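Local atomic coordinates of SAP-like pentraxin (Limulus polyphemus, PDB entry 3FLP), a protein that probably acts as a calcium-dependent, sugar-binding lectin of the pentraxin family, built as doubly stacked heptameric rings with two calcium ions per subunit. Residues Gly48-Cys53 against Phe62-Tyr67; Gln38-Phe43 against Glu157-Glu162; Val168-Leu173 against Arg190-Ser195; Gln33-Gln38 against His101-Trp106. All coordinates share one frame; numbering follows the deposited sequence.

Contact 1: Gly48-Cys53 against Phe62-Tyr67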
loop_
_atom_site.group_PDB
_atom_site.type_symbol
_atom_site.label_atom_id
_atom_site.label_comp_id
_atom_site.label_asym_id
_atom_site.label_seq_id
_atom_site.Cartn_x
_atom_site.Cartn_y
_atom_site.Cartn_z
ATOM N N GLY A 48 42.416 -21.728 25.335
ATOM C CA GLY A 48 42.625 -20.310 25.130
ATOM C C GLY A 48 41.522 -19.569 25.861
ATOM O O GLY A 48 40.395 -20.057 25.926
ATOM N N TYR A 49 41.835 -18.409 26.428
ATOM C CA TYR A 49 40.828 -17.624 27.141
ATOM C C TYR A 49 40.307 -16.523 26.235
ATOM O O TYR A 49 41.081 -15.738 25.684
ATOM C CB TYR A 49 41.415 -17.038 28.428
ATOM C CG TYR A 49 41.734 -18.118 29.424
ATOM C CD1 TYR A 49 42.869 -18.911 29.278
ATOM C CD2 TYR A 49 40.842 -18.420 30.455
ATOM C CE1 TYR A 49 43.109 -19.988 30.128
ATOM C CE2 TYR A 49 41.068 -19.494 31.311
ATOM C CZ TYR A 49 42.203 -20.274 31.140
ATOM O OH TYR A 49 42.420 -21.344 31.970
ATOM N N ILE A 50 38.987 -16.473 26.088
ATOM C CA ILE A 50 38.342 -15.503 25.213
ATOM C C ILE A 50 37.936 -14.209 25.905
ATOM O O ILE A 50 38.384 -13.126 25.529
ATOM C CB ILE A 50 37.094 -16.140 24.555
ATOM C CG1 ILE A 50 37.520 -17.387 23.777
ATOM C CG2 ILE A 50 36.412 -15.144 23.625
ATOM C CD1 ILE A 50 36.369 -18.206 23.249
ATOM N N PHE A 51 37.076 -14.331 26.909
ATOM C CA PHE A 51 36.571 -13.189 27.668
ATOM C C PHE A 51 37.177 -13.201 29.074
ATOM O O PHE A 51 36.966 -14.132 29.844
ATOM C CB PHE A 51 35.036 -13.282 27.714
ATOM C CG PHE A 51 34.353 -12.127 28.396
ATOM C CD1 PHE A 51 34.256 -12.072 29.785
ATOM C CD2 PHE A 51 33.753 -11.121 27.644
ATOM C CE1 PHE A 51 33.568 -11.035 30.412
ATOM C CE2 PHE A 51 33.059 -10.077 28.264
ATOM C CZ PHE A 51 32.966 -10.035 29.647
ATOM N N SER A 52 37.932 -12.159 29.395
ATOM C CA SER A 52 38.595 -12.036 30.693
ATOM C C SER A 52 38.187 -10.752 31.414
ATOM O O SER A 52 38.350 -9.656 30.881
ATOM C CB SER A 52 40.119 -12.057 30.488
ATOM O OG SER A 52 40.823 -11.642 31.647
ATOM N N CYS A 53 37.658 -10.898 32.628
ATOM C CA CYS A 53 37.235 -9.756 33.430
ATOM C C CYS A 53 38.024 -9.708 34.737
ATOM O O CYS A 53 38.074 -10.686 35.478
ATOM C CB CYS A 53 35.743 -9.843 33.742
ATOM S SG CYS A 53 35.149 -8.446 34.721
ATOM N N PHE A 62 35.860 -13.259 36.133
ATOM C CA PHE A 62 35.039 -14.037 35.214
ATOM C C PHE A 62 35.866 -14.299 33.961
ATOM O O PHE A 62 36.326 -13.363 33.313
ATOM C CB PHE A 62 33.782 -13.234 34.887
ATOM C CG PHE A 62 32.761 -13.994 34.115
ATOM C CD1 PHE A 62 32.881 -14.148 32.742
ATOM C CD2 PHE A 62 31.661 -14.546 34.760
ATOM C CE1 PHE A 62 31.918 -14.835 32.019
ATOM C CE2 PHE A 62 30.696 -15.233 34.045
ATOM C CZ PHE A 62 30.828 -15.376 32.673
ATOM N N ILE A 63 36.081 -15.568 33.631
ATOM C CA ILE A 63 36.876 -15.889 32.454
ATOM C C ILE A 63 36.311 -17.066 31.681
ATOM O O ILE A 63 36.064 -18.137 32.244
ATOM C CB ILE A 63 38.342 -16.229 32.815
ATOM C CG1 ILE A 63 38.663 -15.781 34.244
ATOM C CG2 ILE A 63 39.279 -15.533 31.843
ATOM C CD1 ILE A 63 40.047 -16.182 34.703
ATOM N N THR A 64 36.108 -16.863 30.384
ATOM C CA THR A 64 35.593 -17.916 29.519
ATOM C C THR A 64 36.766 -18.499 28.746
ATOM O O THR A 64 37.753 -17.815 28.492
ATOM C CB THR A 64 34.563 -17.380 28.497
ATOM O OG1 THR A 64 35.191 -16.398 27.664
ATOM C CG2 THR A 64 33.358 -16.767 29.214
ATOM N N SER A 65 36.650 -19.763 28.369
ATOM C CA SER A 65 37.710 -20.429 27.638
ATOM C C SER A 65 37.146 -21.601 26.858
ATOM O O SER A 65 35.974 -21.967 27.006
ATOM C CB SER A 65 38.762 -20.952 28.613
ATOM O OG SER A 65 38.166 -21.843 29.543
ATOM N N MET A 66 37.994 -22.198 26.033
ATOM C CA MET A 66 37.581 -23.345 25.243
ATOM C C MET A 66 38.810 -24.117 24.827
ATOM O O MET A 66 39.932 -23.621 24.911
ATOM C CB MET A 66 36.854 -22.901 23.967
ATOM C CG MET A 66 37.794 -22.264 22.927
ATOM S SD MET A 66 37.130 -22.204 21.233
ATOM C CE MET A 66 37.681 -23.795 20.596
ATOM N N TYR A 67 38.581 -25.343 24.389
ATOM C CA TYR A 67 39.632 -26.184 23.855
ATOM C C TYR A 67 38.925 -27.325 23.156
ATOM O O TYR A 67 37.743 -27.567 23.393
ATOM C CB TYR A 67 40.610 -26.659 24.941
ATOM C CG TYR A 67 40.121 -27.713 25.897
ATOM C CD1 TYR A 67 40.172 -29.064 25.562
ATOM C CD2 TYR A 67 39.673 -27.364 27.167
ATOM C CE1 TYR A 67 39.799 -30.036 26.477
ATOM C CE2 TYR A 67 39.296 -28.328 28.086
ATOM C CZ TYR A 67 39.362 -29.660 27.737
ATOM O OH TYR A 67 38.987 -30.612 28.655
#

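Contact 2: Gln38-Phe43 against Glu157-Glu162. With CA (calcium ion), chain P.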
loop_
_atom_site.group_PDB
_atom_site.type_symbol
_atom_site.label_atom_id
_atom_site.label_comp_id
_atom_site.label_asym_id
_atom_site.label_seq_id
_atom_site.Cartn_x
_atom_site.Cartn_y
_atom_site.Cartn_z
ATOM N N GLN A 38 28.985 -14.861 21.558
ATOM C CA GLN A 38 29.769 -14.341 20.439
ATOM C C GLN A 38 30.014 -15.407 19.380
ATOM O O GLN A 38 29.847 -16.599 19.628
ATOM C CB GLN A 38 31.125 -13.760 20.899
ATOM C CG GLN A 38 32.243 -14.771 21.088
ATOM C CD GLN A 38 32.314 -15.304 22.502
ATOM O OE1 GLN A 38 32.823 -14.637 23.403
ATOM N NE2 GLN A 38 31.793 -16.507 22.709
ATOM N N ARG A 39 30.401 -14.966 18.191
ATOM C CA ARG A 39 30.698 -15.882 17.100
ATOM C C ARG A 39 32.221 -16.007 17.045
ATOM O O ARG A 39 32.934 -15.001 17.062
ATOM C CB ARG A 39 30.130 -15.327 15.788
ATOM C CG ARG A 39 28.595 -15.277 15.789
ATOM C CD ARG A 39 27.993 -14.373 14.709
ATOM N NE ARG A 39 26.591 -14.122 15.028
ATOM C CZ ARG A 39 25.621 -15.028 14.903
ATOM N NH1 ARG A 39 25.895 -16.248 14.443
ATOM N NH2 ARG A 39 24.384 -14.736 15.294
ATOM N N ILE A 40 32.717 -17.239 17.008
ATOM C CA ILE A 40 34.154 -17.469 16.968
ATOM C C ILE A 40 34.594 -18.504 15.940
ATOM O O ILE A 40 33.865 -19.453 15.623
ATOM C CB ILE A 40 34.711 -17.935 18.351
ATOM C CG1 ILE A 40 33.952 -19.179 18.827
ATOM C CG2 ILE A 40 34.619 -16.808 19.369
ATOM C CD1 ILE A 40 34.514 -19.804 20.096
ATOM N N LYS A 41 35.801 -18.291 15.423
ATOM C CA LYS A 41 36.432 -19.183 14.461
ATOM C C LYS A 41 37.790 -19.457 15.102
ATOM O O LYS A 41 38.710 -18.654 14.992
ATOM C CB LYS A 41 36.616 -18.489 13.111
ATOM C CG LYS A 41 37.410 -19.326 12.112
ATOM C CD LYS A 41 37.804 -18.531 10.887
ATOM C CE LYS A 41 36.589 -18.080 10.096
ATOM N NZ LYS A 41 37.001 -17.441 8.810
ATOM N N PRO A 42 37.924 -20.595 15.800
ATOM C CA PRO A 42 39.186 -20.935 16.461
ATOM C C PRO A 42 40.309 -21.384 15.530
ATOM O O PRO A 42 40.066 -22.068 14.530
ATOM C CB PRO A 42 38.761 -22.019 17.444
ATOM C CG PRO A 42 37.698 -22.747 16.672
ATOM C CD PRO A 42 36.901 -21.634 16.031
ATOM N N PHE A 43 41.538 -20.992 15.867
ATOM C CA PHE A 43 42.708 -21.364 15.074
ATOM C C PHE A 43 43.499 -22.514 15.701
ATOM O O PHE A 43 44.365 -23.091 15.048
ATOM C CB PHE A 43 43.648 -20.170 14.881
ATOM C CG PHE A 43 43.144 -19.136 13.902
ATOM C CD1 PHE A 43 42.104 -19.427 13.016
ATOM C CD2 PHE A 43 43.746 -17.881 13.832
ATOM C CE1 PHE A 43 41.675 -18.480 12.079
ATOM C CE2 PHE A 43 43.324 -16.932 12.897
ATOM C CZ PHE A 43 42.287 -17.234 12.020
ATOM N N GLU A 157 48.005 -18.918 27.446
ATOM C CA GLU A 157 46.597 -18.753 27.796
ATOM C C GLU A 157 45.858 -17.860 26.794
ATOM O O GLU A 157 44.674 -17.559 26.970
ATOM C CB GLU A 157 46.470 -18.186 29.209
ATOM C CG GLU A 157 47.082 -19.095 30.276
ATOM C CD GLU A 157 47.046 -18.487 31.670
ATOM O OE1 GLU A 157 47.426 -17.311 31.812
ATOM O OE2 GLU A 157 46.651 -19.184 32.628
ATOM N N SER A 158 46.553 -17.450 25.735
ATOM C CA SER A 158 45.944 -16.597 24.722
ATOM C C SER A 158 45.019 -17.393 23.807
ATOM O O SER A 158 45.103 -18.621 23.729
ATOM C CB SER A 158 47.023 -15.914 23.878
ATOM O OG SER A 158 47.644 -16.841 23.009
ATOM N N TRP A 159 44.131 -16.688 23.118
ATOM C CA TRP A 159 43.209 -17.332 22.195
ATOM C C TRP A 159 43.381 -16.698 20.825
ATOM O O TRP A 159 43.252 -15.484 20.680
ATOM C CB TRP A 159 41.763 -17.148 22.648
ATOM C CG TRP A 159 40.789 -17.924 21.813
ATOM C CD1 TRP A 159 40.438 -19.236 21.968
ATOM C CD2 TRP A 159 40.058 -17.448 20.675
ATOM N NE1 TRP A 159 39.538 -19.607 21.003
ATOM C CE2 TRP A 159 39.284 -18.531 20.193
ATOM C CE3 TRP A 159 39.980 -16.212 20.015
ATOM C CZ2 TRP A 159 38.439 -18.415 19.080
ATOM C CZ3 TRP A 159 39.135 -16.096 18.906
ATOM C CH2 TRP A 159 38.377 -17.197 18.454
ATOM N N SER A 160 43.677 -17.519 19.825
ATOM C CA SER A 160 43.849 -17.023 18.468
ATOM C C SER A 160 42.693 -17.496 17.598
ATOM O O SER A 160 42.206 -18.615 17.752
ATOM C CB SER A 160 45.180 -17.509 17.890
ATOM O OG SER A 160 46.265 -16.916 18.585
ATOM N N GLY A 161 42.261 -16.632 16.689
ATOM C CA GLY A 161 41.160 -16.959 15.808
ATOM C C GLY A 161 40.423 -15.688 15.452
ATOM O O GLY A 161 40.949 -14.590 15.633
ATOM N N GLU A 162 39.203 -15.827 14.945
ATOM C CA GLU A 162 38.410 -14.667 14.575
ATOM C C GLU A 162 37.186 -14.590 15.482
ATOM O O GLU A 162 36.607 -15.613 15.864
ATOM C CB GLU A 162 38.009 -14.759 13.096
ATOM C CG GLU A 162 39.234 -14.860 12.177
ATOM C CD GLU A 162 38.897 -15.079 10.712
ATOM O OE1 GLU A 162 37.712 -15.268 10.372
ATOM O OE2 GLU A 162 39.828 -15.072 9.891
HETATM CA CA CA P . 47.611 -15.669 33.512
HETATM O O HOH W 1 47.065 -17.650 34.679
HETATM O O HOH W 2 48.000 -14.080 31.803
#

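Contact 3: Val168-Leu173 against Arg190-Ser195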
loop_
_atom_site.group_PDB
_atom_site.type_symbol
_atom_site.label_atom_id
_atom_site.label_comp_id
_atom_site.label_asym_id
_atom_site.label_seq_id
_atom_site.Cartn_x
_atom_site.Cartn_y
_atom_site.Cartn_z
ATOM N N VAL A 168 26.908 -9.056 25.505
ATOM C CA VAL A 168 26.924 -9.364 26.933
ATOM C C VAL A 168 25.747 -8.734 27.684
ATOM O O VAL A 168 25.490 -7.539 27.551
ATOM C CB VAL A 168 28.245 -8.856 27.585
ATOM C CG1 VAL A 168 28.286 -9.230 29.073
ATOM C CG2 VAL A 168 29.460 -9.447 26.839
ATOM N N TRP A 169 25.051 -9.552 28.475
ATOM C CA TRP A 169 23.903 -9.130 29.280
ATOM C C TRP A 169 24.219 -9.401 30.751
ATOM O O TRP A 169 24.949 -10.343 31.063
ATOM C CB TRP A 169 22.657 -9.952 28.924
ATOM C CG TRP A 169 22.045 -9.686 27.586
ATOM C CD1 TRP A 169 21.033 -8.814 27.305
ATOM C CD2 TRP A 169 22.359 -10.347 26.355
ATOM N NE1 TRP A 169 20.690 -8.896 25.973
ATOM C CE2 TRP A 169 21.488 -9.830 25.368
ATOM C CE3 TRP A 169 23.291 -11.327 25.990
ATOM C CZ2 TRP A 169 21.520 -10.263 24.037
ATOM C CZ3 TRP A 169 23.325 -11.760 24.666
ATOM C CH2 TRP A 169 22.443 -11.225 23.705
ATOM N N ASP A 170 23.665 -8.597 31.655
ATOM C CA ASP A 170 23.905 -8.830 33.076
ATOM C C ASP A 170 22.743 -9.646 33.658
ATOM O O ASP A 170 22.289 -9.427 34.783
ATOM C CB ASP A 170 24.089 -7.498 33.816
ATOM C CG ASP A 170 22.851 -6.624 33.787
ATOM O OD1 ASP A 170 21.979 -6.820 32.923
ATOM O OD2 ASP A 170 22.759 -5.715 34.636
ATOM N N GLU A 171 22.265 -10.591 32.854
ATOM C CA GLU A 171 21.180 -11.486 33.234
ATOM C C GLU A 171 21.559 -12.880 32.760
ATOM O O GLU A 171 22.467 -13.028 31.945
ATOM C CB GLU A 171 19.857 -11.062 32.579
ATOM C CG GLU A 171 19.303 -9.732 33.104
ATOM C CD GLU A 171 17.788 -9.643 33.002
ATOM O OE1 GLU A 171 17.117 -10.653 33.300
ATOM O OE2 GLU A 171 17.266 -8.565 32.642
ATOM N N ALA A 172 20.882 -13.897 33.284
ATOM C CA ALA A 172 21.150 -15.276 32.886
ATOM C C ALA A 172 20.083 -15.701 31.882
ATOM O O ALA A 172 19.018 -16.185 32.265
ATOM C CB ALA A 172 21.117 -16.195 34.099
ATOM N N LEU A 173 20.381 -15.504 30.600
ATOM C CA LEU A 173 19.467 -15.843 29.520
ATOM C C LEU A 173 19.000 -17.300 29.553
ATOM O O LEU A 173 19.748 -18.197 29.942
ATOM C CB LEU A 173 20.132 -15.522 28.174
ATOM C CG LEU A 173 19.886 -14.120 27.589
ATOM C CD1 LEU A 173 20.200 -13.050 28.597
ATOM C CD2 LEU A 173 20.728 -13.935 26.328
ATOM N N ARG A 190 21.240 -7.340 20.941
ATOM C CA ARG A 190 22.408 -6.600 21.405
ATOM C C ARG A 190 22.425 -6.625 22.935
ATOM O O ARG A 190 21.429 -6.296 23.574
ATOM C CB ARG A 190 22.349 -5.147 20.932
ATOM C CG ARG A 190 22.194 -4.973 19.432
ATOM C CD ARG A 190 21.957 -3.510 19.104
ATOM N NE ARG A 190 21.795 -3.275 17.675
ATOM C CZ ARG A 190 20.759 -3.699 16.956
ATOM N NH1 ARG A 190 19.775 -4.389 17.529
ATOM N NH2 ARG A 190 20.705 -3.425 15.659
ATOM N N GLY A 191 23.555 -7.018 23.516
ATOM C CA GLY A 191 23.655 -7.073 24.963
ATOM C C GLY A 191 23.505 -5.697 25.593
ATOM O O GLY A 191 23.833 -4.692 24.960
ATOM N N ASN A 192 23.015 -5.649 26.832
ATOM C CA ASN A 192 22.830 -4.381 27.534
ATOM C C ASN A 192 24.103 -3.939 28.268
ATOM O O ASN A 192 24.240 -2.779 28.623
ATOM C CB ASN A 192 21.653 -4.471 28.526
ATOM C CG ASN A 192 21.964 -5.339 29.743
ATOM O OD1 ASN A 192 22.437 -6.473 29.621
ATOM N ND2 ASN A 192 21.684 -4.812 30.922
ATOM N N VAL A 193 25.023 -4.869 28.499
ATOM C CA VAL A 193 26.280 -4.547 29.171
ATOM C C VAL A 193 27.297 -4.194 28.083
ATOM O O VAL A 193 27.913 -3.131 28.114
ATOM C CB VAL A 193 26.780 -5.751 29.999
ATOM C CG1 VAL A 193 28.115 -5.430 30.640
ATOM C CG2 VAL A 193 25.755 -6.095 31.068
ATOM N N ILE A 194 27.461 -5.096 27.119
ATOM C CA ILE A 194 28.361 -4.870 25.993
ATOM C C ILE A 194 27.620 -5.217 24.709
ATOM O O ILE A 194 27.071 -6.310 24.578
ATOM C CB ILE A 194 29.637 -5.753 26.052
ATOM C CG1 ILE A 194 30.578 -5.260 27.153
ATOM C CG2 ILE A 194 30.365 -5.716 24.709
ATOM C CD1 ILE A 194 31.860 -6.077 27.260
ATOM N N SER A 195 27.587 -4.270 23.779
ATOM C CA SER A 195 26.955 -4.482 22.488
ATOM C C SER A 195 28.076 -4.307 21.468
ATOM O O SER A 195 28.695 -3.250 21.402
ATOM C CB SER A 195 25.846 -3.454 22.245
ATOM O OG SER A 195 25.290 -3.622 20.948
#

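Contact 4: Gln33-Gln38 against His101-Trp106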
loop_
_atom_site.group_PDB
_atom_site.type_symbol
_atom_site.label_atom_id
_atom_site.label_comp_id
_atom_site.label_asym_id
_atom_site.label_seq_id
_atom_site.Cartn_x
_atom_site.Cartn_y
_atom_site.Cartn_z
ATOM N N GLN A 33 24.806 -11.774 37.674
ATOM C CA GLN A 33 24.577 -12.713 36.581
ATOM C C GLN A 33 25.244 -12.170 35.322
ATOM O O GLN A 33 25.397 -10.960 35.157
ATOM C CB GLN A 33 23.081 -12.879 36.297
ATOM C CG GLN A 33 22.258 -13.432 37.443
ATOM C CD GLN A 33 20.777 -13.479 37.102
ATOM O OE1 GLN A 33 20.193 -12.475 36.681
ATOM N NE2 GLN A 33 20.164 -14.638 37.284
ATOM N N LEU A 34 25.624 -13.063 34.420
ATOM C CA LEU A 34 26.264 -12.630 33.197
ATOM C C LEU A 34 26.115 -13.652 32.082
ATOM O O LEU A 34 26.280 -14.854 32.297
ATOM C CB LEU A 34 27.749 -12.365 33.462
ATOM C CG LEU A 34 28.478 -11.402 32.527
ATOM C CD1 LEU A 34 27.929 -9.983 32.704
ATOM C CD2 LEU A 34 29.967 -11.429 32.854
ATOM N N THR A 35 25.779 -13.171 30.889
ATOM C CA THR A 35 25.665 -14.040 29.726
ATOM C C THR A 35 26.564 -13.427 28.654
ATOM O O THR A 35 26.387 -12.263 28.269
ATOM C CB THR A 35 24.214 -14.126 29.181
ATOM O OG1 THR A 35 23.357 -14.723 30.165
ATOM C CG2 THR A 35 24.173 -14.978 27.911
ATOM N N VAL A 36 27.539 -14.200 28.192
ATOM C CA VAL A 36 28.464 -13.732 27.166
ATOM C C VAL A 36 28.289 -14.611 25.928
ATOM O O VAL A 36 28.525 -15.822 25.969
ATOM C CB VAL A 36 29.936 -13.806 27.656
ATOM C CG1 VAL A 36 30.885 -13.304 26.561
ATOM C CG2 VAL A 36 30.104 -12.974 28.928
ATOM N N CYS A 37 27.855 -13.992 24.836
ATOM C CA CYS A 37 27.629 -14.700 23.583
ATOM C C CYS A 37 28.489 -14.053 22.489
ATOM O O CYS A 37 28.702 -12.840 22.494
ATOM C CB CYS A 37 26.161 -14.573 23.153
ATOM S SG CYS A 37 24.798 -15.588 23.843
ATOM N N GLN A 38 28.985 -14.861 21.558
ATOM C CA GLN A 38 29.769 -14.341 20.439
ATOM C C GLN A 38 30.014 -15.407 19.380
ATOM O O GLN A 38 29.847 -16.599 19.628
ATOM C CB GLN A 38 31.125 -13.760 20.899
ATOM C CG GLN A 38 32.243 -14.771 21.088
ATOM C CD GLN A 38 32.314 -15.304 22.502
ATOM O OE1 GLN A 38 32.823 -14.637 23.403
ATOM N NE2 GLN A 38 31.793 -16.507 22.709
ATOM N N HIS A 101 28.792 -20.482 17.034
ATOM C CA HIS A 101 28.268 -19.490 17.951
ATOM C C HIS A 101 28.405 -20.120 19.322
ATOM O O HIS A 101 27.979 -21.251 19.545
ATOM C CB HIS A 101 26.801 -19.141 17.676
ATOM C CG HIS A 101 26.301 -18.001 18.513
ATOM N ND1 HIS A 101 25.872 -18.164 19.814
ATOM C CD2 HIS A 101 26.242 -16.671 18.262
ATOM C CE1 HIS A 101 25.573 -16.983 20.328
ATOM N NE2 HIS A 101 25.789 -16.061 19.407
ATOM N N VAL A 102 29.022 -19.392 20.237
ATOM C CA VAL A 102 29.229 -19.898 21.581
ATOM C C VAL A 102 28.681 -18.915 22.597
ATOM O O VAL A 102 28.776 -17.698 22.422
ATOM C CB VAL A 102 30.746 -20.149 21.845
ATOM C CG1 VAL A 102 31.009 -20.317 23.333
ATOM C CG2 VAL A 102 31.198 -21.397 21.096
ATOM N N CYS A 103 28.087 -19.447 23.654
ATOM C CA CYS A 103 27.545 -18.600 24.686
ATOM C C CYS A 103 27.730 -19.226 26.069
ATOM O O CYS A 103 27.553 -20.428 26.244
ATOM C CB CYS A 103 26.059 -18.326 24.414
ATOM S SG CYS A 103 25.494 -16.840 25.289
ATOM N N HIS A 104 28.117 -18.396 27.034
ATOM C CA HIS A 104 28.306 -18.824 28.416
ATOM C C HIS A 104 27.255 -18.114 29.257
ATOM O O HIS A 104 27.158 -16.887 29.227
ATOM C CB HIS A 104 29.689 -18.429 28.946
ATOM C CG HIS A 104 30.813 -19.256 28.404
ATOM N ND1 HIS A 104 31.197 -19.219 27.079
ATOM C CD2 HIS A 104 31.665 -20.109 29.020
ATOM C CE1 HIS A 104 32.242 -20.009 26.905
ATOM N NE2 HIS A 104 32.546 -20.560 28.066
ATOM N N VAL A 105 26.471 -18.884 30.000
ATOM C CA VAL A 105 25.431 -18.334 30.861
ATOM C C VAL A 105 25.801 -18.595 32.321
ATOM O O VAL A 105 25.987 -19.745 32.723
ATOM C CB VAL A 105 24.073 -18.998 30.554
ATOM C CG1 VAL A 105 23.038 -18.608 31.593
ATOM C CG2 VAL A 105 23.611 -18.586 29.148
ATOM N N TRP A 106 25.911 -17.529 33.108
ATOM C CA TRP A 106 26.269 -17.666 34.514
ATOM C C TRP A 106 25.331 -16.914 35.440
ATOM O O TRP A 106 24.988 -15.757 35.193
ATOM C CB TRP A 106 27.685 -17.156 34.783
ATOM C CG TRP A 106 28.013 -17.155 36.256
ATOM C CD1 TRP A 106 28.201 -18.248 37.055
ATOM C CD2 TRP A 106 28.133 -16.011 37.108
ATOM N NE1 TRP A 106 28.432 -17.857 38.354
ATOM C CE2 TRP A 106 28.397 -16.489 38.415
ATOM C CE3 TRP A 106 28.045 -14.628 36.897
ATOM C CZ2 TRP A 106 28.574 -15.633 39.507
ATOM C CZ3 TRP A 106 28.220 -13.773 37.986
ATOM C CH2 TRP A 106 28.483 -14.283 39.276
HETATM O O HOH W 3 30.804 -16.986 25.417
#

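Contact 1: Gly48-Cys53 against Phe62-Tyr67
Thr64 holds OG1 between its own backbone N and carbonyl carbon (chi1 61°), setting the hydroxyl against the backbone N of Phe51 on the facing strand. Both belong to the antiparallel hairpin of strands 48-55 and 60-68 in the pentraxin jelly roll, and they mark a beta bulge: between the Tyr49-Ser65 and Ser52-Ile63 pairs the register slips by one residue. Thr64 takes two successive N-H groups there. Its carbonyl O accepts Ile50 N at 3.0 Å, the donor lying above the carbonyl plane, while its OG1 accepts Phe51 N at 2.9 Å. Thr64 N in turn donates to Phe51 O at 2.9 Å.

On one face of the hairpin the Tyr49 ring lies over Ser65, whose CB is 4.0 Å from the ring centroid in a CH-pi contact, and Tyr49 CD2 meets Ile63 CG2 at 3.6 Å. Away from that face, Phe51, itself within the bulge, has CG anti to its backbone N (chi1 -177°), and from there its ring meets that of Phe62 obliquely through the two CD1 atoms, with planes 89° apart. The Tyr49-Ile63 face lies beside the calcium site: Ser52 OG hydrogen-bonds NE2 of Gln146, a calcium ligand, and Ser52 CB rests 3.8 Å from Ile63 CG2.

Contact 2: Gln38-Phe43 against Glu157-Glu162
Glu162 and Lys41 form an antiparallel hydrogen-bonded pair, and their side chains run alongside each other in the same direction. Along Glu162, CB lies 4.0 Å from Lys41 CB; CG, anti to the carbonyl carbon (chi1 -58°), touches Phe43 CZ at 3.9 Å; and CD packs against Lys41 CD. At the tip OE1 takes Lys41 NZ in a 2.8 Å salt bridge, met from above the carboxylate plane, while OE2 turns toward Phe43 CZ. Both charges have further partners: OE1 also forms a salt bridge with Lys8, and NZ a salt bridge with Glu171 and a hydrogen bond with Gln33, both of a neighbouring subunit, so the pair belongs to a polar network across that interface.

Gly161, with backbone angles suited to glycine (phi 150°), presents its CA to a face of the Phe43 ring, 3.5 Å from the centroid. Phe43 N bonds Ser160 O at 3.1 Å and ties down the end of the pairing. At the far end of 157-162, Glu157 OE1 binds a calcium ion at 2.4 Å, and OE2 accepts a bond from one of that ion's waters; Glu145, Asp147 and Glu154 complete the protein ligands.

Trp159 joins the two sheets of the jelly roll: its CH2 meets Ile40 CB of strand 33-42 at 3.7 Å, and its side chain also packs on Ile50 of strand 48-55 and Met66 of strand 60-68.

Contact 3: Val168-Leu173 against Arg190-Ser195
Val168 O receives both Val193 N (2.9 Å) and Ile194 N (3.2 Å), two donors reaching it from the same face of its carbonyl plane, while Val168 N returns a nearly straight bond to Ile194 O. This is a classic beta bulge, formed where strand 161-169 ends against the short antiparallel strand 194-195 in one sheet of the pentraxin jelly roll. The side chains of Val168 and Ile194 run alongside with their tips in one direction, Val168 CB lying 3.7 Å from Ile194 CB. Val168 CG1 leans across to Val193 CB.

The indole of Trp169 has a residue of this contact over each face. Gly191 CA sits over one, 3.6 Å from the centroid of the five-membered ring in a CH-pi contact, and Leu173 CD2 lies over the opposite one. The ring's NE1 donates to the carbonyl O of Leu217 in a neighbouring subunit. Glu171, in the loop that follows the strand, forms a salt bridge with Lys41 and hydrogen bonds with Trp99 and His213 of that subunit, which places this turn in a subunit interface of the assembly.

Asn192 grips Asp170 with both ends of its amide. Its CG lies between its backbone N and carbonyl carbon (chi1 71°), and from there OD1 accepts Asp170 N at 3.2 Å, in the amide plane and on a lone pair. ND2 donates to Asp170 OD1 at 2.9 Å, arriving 56° above the carboxylate plane. The two side chains are set roughly perpendicular. Beside them Val193 CG2 rests 3.5 Å from Asp170 CB.

Contact 4: Gln33-Gln38 against His101-Trp106
Cys37 and Cys103 face each other in a non-hydrogen-bonded antiparallel pair and close a cross-strand disulfide, with SG atoms 2.0 Å apart. The sulfurs approach from different rotations: Cys37 SG lies beside its backbone N (chi1 -80°), whereas Cys103 SG is anti to its own (chi1 -159°). The bridge probably corresponds to the disulfide shared by the pentraxins. Around it, Thr35 CG2 lies 3.5 Å from Cys103 SG, and the Thr35 side chain keeps abreast of that of Val105. The His101 imidazole turns an edge to Cys37 SG, 5.0 Å from the ring centroid, and Gln38 O lies over one face of the ring.

On the other face of the two strands Gln38, Val36 and His104 hold a water molecule. Gln38 bends at chi2 (-91°), and its NE2 donates to the water at 2.9 Å; the water donates a hydrogen bond to Val36 O at 2.6 Å and lies 2.8 Å from His104 ND1. Val36 O thus has two donors, since His104 N also bonds it at 2.8 Å. Further along, Trp106 CE3 packs on Leu34 CB at 4.1 Å.

Strand 33-42 runs between strands 100-107 and 161-169. Helix 175-182 packs over the disulfide through Val178 and Val181, while His104 and Trp106 reach Leu76 and Leu78 of strand 73-80 in the opposing sheet.

Contact 1 lies in one sheet of the jelly roll, while contacts 2, 3 and 4 join strands of the other. Contacts 1 and 4, with centres about 11 Å apart, meet across the core, where Phe62 CE2 touches Trp106 CB at 3.6 Å. Contact 2 turns from that second sheet toward the calcium sites, and Glu157 O probably accepts a bond from Tyr49 N of contact 1 at 3.0 Å. The side chain of Ile63 in contact 1 is about 5 Å from a calcium ion. Contacts 3 and 4, centres about 8 Å apart, are joined through Thr35 OG1 and Glu171 O; contacts 2 and 3 lie about 20 Å apart between centres.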